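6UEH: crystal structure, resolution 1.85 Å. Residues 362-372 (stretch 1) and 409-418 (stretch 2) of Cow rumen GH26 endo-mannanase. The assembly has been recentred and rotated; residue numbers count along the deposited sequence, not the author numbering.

Stretch 1 (362-372) NLYAWSPDSIQ
Stretch 2 409-418: PIFYTLLNFV

A helix can dock on an irregular segment without a single hydrogen bond between them, by apolar contacts centred on one aromatic ring. In this endo-mannanase, residues 409-417 are helical, and residues 362-372 pass from extended backbone (Leu363 at phi/psi -135/155) through a loop into a 3-10 segment at 368-372. Together they bury 420 Å². Two pairs set the register: Ala365 CA lies 6.1 Å from Ile410 CA, and Ile371 CA 6.4 Å from Phe417 CA. The numbers rise together, so the stretches run in roughly the same direction.

Pro409 stays out of reach, but its O accepts from Thr413 N (2.9 Å) and Thr413 OG1 (2.8 Å), so the threonine hydroxyl is satisfied within its own helix. Ile410 (m, t) leaves sideways and brings CG2 to 4.2 Å from Ala365 CB. One turn on, Thr413 (m) points toward stretch 1, its CG2 3.8 Å from the same Ala365 CB; the alanine methyl points toward the helix and meets both residues. Leu414 (m, t) also starts sideways, yet its end comes nearer: CD2 lies 3.8 Å from Leu363 CB and 3.6 Å from Tyr364 O. Asn416 instead turns its end away, with ND2 bonded to Tyr412 O at 2.5 Å.

Phe417 (chi1 -89°, chi2 -9°) dominates, with 116 Å² covered. Ile371 (t, t) lies over one face, its CB 4.0 Å from the ring centroid and 8° off the normal, a CH-pi contact; its CD1 reaches 3.3 Å from Phe417 O. At the ring edge, Ser367 O sits 3.6 Å from Phe417 CZ and Tyr364 O lies 3.6 Å from Phe417 CE2. Ser367 O also accepts from Ser370 N (3.0 Å), whereas Tyr364 O is buried with no hydrogen-bonding partner, a cost of this apolar packing. Val418 then leaves helical phi/psi at -97/8.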

# COMPACT_ATOMS: atom_id res chain seq x y z
N ASN A 362 -3.61 -6.42 2.60
CA ASN A 362 -2.54 -5.48 2.86
C ASN A 362 -1.19 -6.06 2.48
O ASN A 362 -0.94 -7.25 2.64
CB ASN A 362 -2.53 -5.06 4.34
CG ASN A 362 -3.42 -3.87 4.63
OD1 ASN A 362 -4.37 -3.97 5.41
ND2 ASN A 362 -3.12 -2.74 4.01
N LEU A 363 -0.32 -5.21 1.96
CA LEU A 363 1.08 -5.55 1.79
C LEU A 363 1.90 -4.37 2.27
O LEU A 363 1.42 -3.24 2.28
CB LEU A 363 1.41 -5.89 0.33
CG LEU A 363 0.90 -7.22 -0.23
CD1 LEU A 363 1.20 -7.32 -1.72
CD2 LEU A 363 1.51 -8.39 0.51
N TYR A 364 3.13 -4.64 2.69
CA TYR A 364 4.07 -3.57 2.98
C TYR A 364 5.19 -3.58 1.95
O TYR A 364 5.24 -4.46 1.10
CB TYR A 364 4.62 -3.70 4.40
CG TYR A 364 3.61 -3.30 5.45
CD1 TYR A 364 3.47 -1.98 5.85
CD2 TYR A 364 2.77 -4.25 6.03
CE1 TYR A 364 2.54 -1.61 6.80
CE2 TYR A 364 1.83 -3.89 6.98
CZ TYR A 364 1.72 -2.57 7.36
OH TYR A 364 0.79 -2.21 8.31
N ALA A 365 6.07 -2.59 2.01
CA ALA A 365 7.14 -2.47 1.03
C ALA A 365 8.50 -2.29 1.69
O ALA A 365 9.37 -1.62 1.15
CB ALA A 365 6.86 -1.31 0.09
N TRP A 366 8.66 -2.90 2.87
CA TRP A 366 9.91 -2.77 3.62
C TRP A 366 11.10 -3.34 2.86
O TRP A 366 12.18 -2.75 2.84
CB TRP A 366 9.80 -3.47 4.98
CG TRP A 366 8.59 -3.09 5.79
CD1 TRP A 366 7.65 -3.94 6.30
CD2 TRP A 366 8.20 -1.77 6.19
NE1 TRP A 366 6.70 -3.23 7.00
CE2 TRP A 366 7.02 -1.89 6.94
CE3 TRP A 366 8.74 -0.49 5.98
CZ2 TRP A 366 6.36 -0.79 7.48
CZ3 TRP A 366 8.08 0.60 6.52
CH2 TRP A 366 6.90 0.44 7.26
N SER A 367 10.88 -4.49 2.23
CA SER A 367 11.94 -5.20 1.53
C SER A 367 11.31 -6.08 0.46
O SER A 367 10.09 -6.22 0.43
CB SER A 367 12.76 -6.04 2.51
OG SER A 367 12.03 -7.17 2.96
N PRO A 368 12.12 -6.66 -0.44
CA PRO A 368 11.56 -7.61 -1.41
C PRO A 368 10.82 -8.78 -0.75
O PRO A 368 9.87 -9.30 -1.34
CB PRO A 368 12.79 -8.11 -2.16
CG PRO A 368 13.74 -6.97 -2.10
CD PRO A 368 13.52 -6.32 -0.76
N ASP A 369 11.23 -9.17 0.45
CA ASP A 369 10.61 -10.29 1.16
C ASP A 369 9.19 -9.98 1.63
O ASP A 369 8.46 -10.88 2.05
CB ASP A 369 11.47 -10.70 2.36
CG ASP A 369 12.73 -11.44 1.95
OD1 ASP A 369 12.79 -11.93 0.80
OD2 ASP A 369 13.65 -11.55 2.79
N SER A 370 8.80 -8.71 1.55
CA SER A 370 7.45 -8.31 1.94
C SER A 370 6.40 -8.98 1.06
O SER A 370 5.23 -9.09 1.45
CB SER A 370 7.30 -6.79 1.87
OG SER A 370 8.05 -6.16 2.89
N ILE A 371 6.81 -9.44 -0.12
CA ILE A 371 5.90 -10.09 -1.06
C ILE A 371 5.54 -11.50 -0.61
O ILE A 371 4.60 -12.11 -1.14
CB ILE A 371 6.51 -10.14 -2.47
CG1 ILE A 371 5.41 -10.27 -3.53
CG2 ILE A 371 7.52 -11.28 -2.58
CD1 ILE A 371 5.93 -10.34 -4.95
N GLN A 372 6.26 -12.03 0.37
CA GLN A 372 5.98 -13.36 0.89
C GLN A 372 4.67 -13.40 1.68
O GLN A 372 4.17 -14.47 2.00
CB GLN A 372 7.13 -13.86 1.76
CG GLN A 372 8.44 -14.02 1.00
CD GLN A 372 9.50 -14.73 1.82
OE1 GLN A 372 9.19 -15.50 2.73
NE2 GLN A 372 10.76 -14.48 1.51
N PRO A 409 7.27 5.96 -4.35
CA PRO A 409 8.05 4.72 -4.40
C PRO A 409 7.34 3.50 -3.79
O PRO A 409 7.49 2.39 -4.31
CB PRO A 409 9.30 5.06 -3.58
CG PRO A 409 9.45 6.52 -3.75
CD PRO A 409 8.06 7.07 -3.77
N ILE A 410 6.58 3.70 -2.72
CA ILE A 410 5.83 2.61 -2.11
C ILE A 410 4.77 2.10 -3.07
O ILE A 410 4.58 0.89 -3.22
CB ILE A 410 5.16 3.04 -0.78
CG1 ILE A 410 6.22 3.41 0.26
CG2 ILE A 410 4.26 1.93 -0.25
CD1 ILE A 410 5.64 3.79 1.61
N PHE A 411 4.09 3.02 -3.74
CA PHE A 411 3.05 2.64 -4.70
C PHE A 411 3.62 1.75 -5.79
O PHE A 411 3.06 0.69 -6.09
CB PHE A 411 2.40 3.88 -5.32
CG PHE A 411 1.40 3.55 -6.38
CD1 PHE A 411 0.12 3.15 -6.04
CD2 PHE A 411 1.74 3.64 -7.72
CE1 PHE A 411 -0.81 2.84 -7.03
CE2 PHE A 411 0.82 3.33 -8.71
CZ PHE A 411 -0.46 2.93 -8.36
N TYR A 412 4.73 2.15 -6.39
CA TYR A 412 5.27 1.41 -7.52
C TYR A 412 6.02 0.14 -7.10
O TYR A 412 6.14 -0.80 -7.88
CB TYR A 412 6.17 2.31 -8.37
CG TYR A 412 5.34 3.23 -9.23
CD1 TYR A 412 4.70 2.76 -10.37
CD2 TYR A 412 5.15 4.57 -8.89
CE1 TYR A 412 3.93 3.58 -11.16
CE2 TYR A 412 4.38 5.40 -9.67
CZ TYR A 412 3.76 4.90 -10.80
OH TYR A 412 2.99 5.72 -11.59
N THR A 413 6.49 0.11 -5.86
CA THR A 413 7.05 -1.12 -5.31
C THR A 413 5.95 -2.18 -5.19
O THR A 413 6.13 -3.33 -5.61
CB THR A 413 7.70 -0.89 -3.93
OG1 THR A 413 8.83 -0.02 -4.07
CG2 THR A 413 8.16 -2.21 -3.32
N LEU A 414 4.82 -1.78 -4.63
CA LEU A 414 3.66 -2.66 -4.52
C LEU A 414 3.12 -3.05 -5.89
O LEU A 414 2.69 -4.18 -6.09
CB LEU A 414 2.56 -1.99 -3.68
CG LEU A 414 2.89 -1.77 -2.21
CD1 LEU A 414 1.77 -1.01 -1.50
CD2 LEU A 414 3.14 -3.10 -1.52
N LEU A 415 3.14 -2.11 -6.83
CA LEU A 415 2.65 -2.37 -8.18
C LEU A 415 3.46 -3.45 -8.86
O LEU A 415 2.92 -4.37 -9.47
CB LEU A 415 2.66 -1.08 -9.02
CG LEU A 415 2.12 -1.16 -10.45
CD1 LEU A 415 1.38 0.12 -10.80
CD2 LEU A 415 3.23 -1.42 -11.45
N ASN A 416 4.78 -3.35 -8.75
CA ASN A 416 5.65 -4.33 -9.36
C ASN A 416 5.59 -5.67 -8.63
O ASN A 416 5.82 -6.71 -9.24
CB ASN A 416 7.08 -3.80 -9.42
CG ASN A 416 7.24 -2.72 -10.48
OD1 ASN A 416 7.29 -3.01 -11.67
ND2 ASN A 416 7.31 -1.47 -10.04
N PHE A 417 5.27 -5.64 -7.34
CA PHE A 417 5.05 -6.87 -6.57
C PHE A 417 4.00 -7.74 -7.25
O PHE A 417 4.20 -8.94 -7.45
CB PHE A 417 4.61 -6.56 -5.14
CG PHE A 417 5.75 -6.40 -4.17
CD1 PHE A 417 7.05 -6.71 -4.53
CD2 PHE A 417 5.50 -5.95 -2.88
CE1 PHE A 417 8.09 -6.56 -3.62
CE2 PHE A 417 6.53 -5.80 -1.97
CZ PHE A 417 7.83 -6.10 -2.34
N VAL A 418 2.87 -7.13 -7.61
CA VAL A 418 1.78 -7.86 -8.24
C VAL A 418 1.80 -7.73 -9.76
O VAL A 418 0.86 -8.16 -10.43
CB VAL A 418 0.41 -7.38 -7.71
CG1 VAL A 418 0.29 -7.66 -6.22
CG2 VAL A 418 0.22 -5.90 -8.00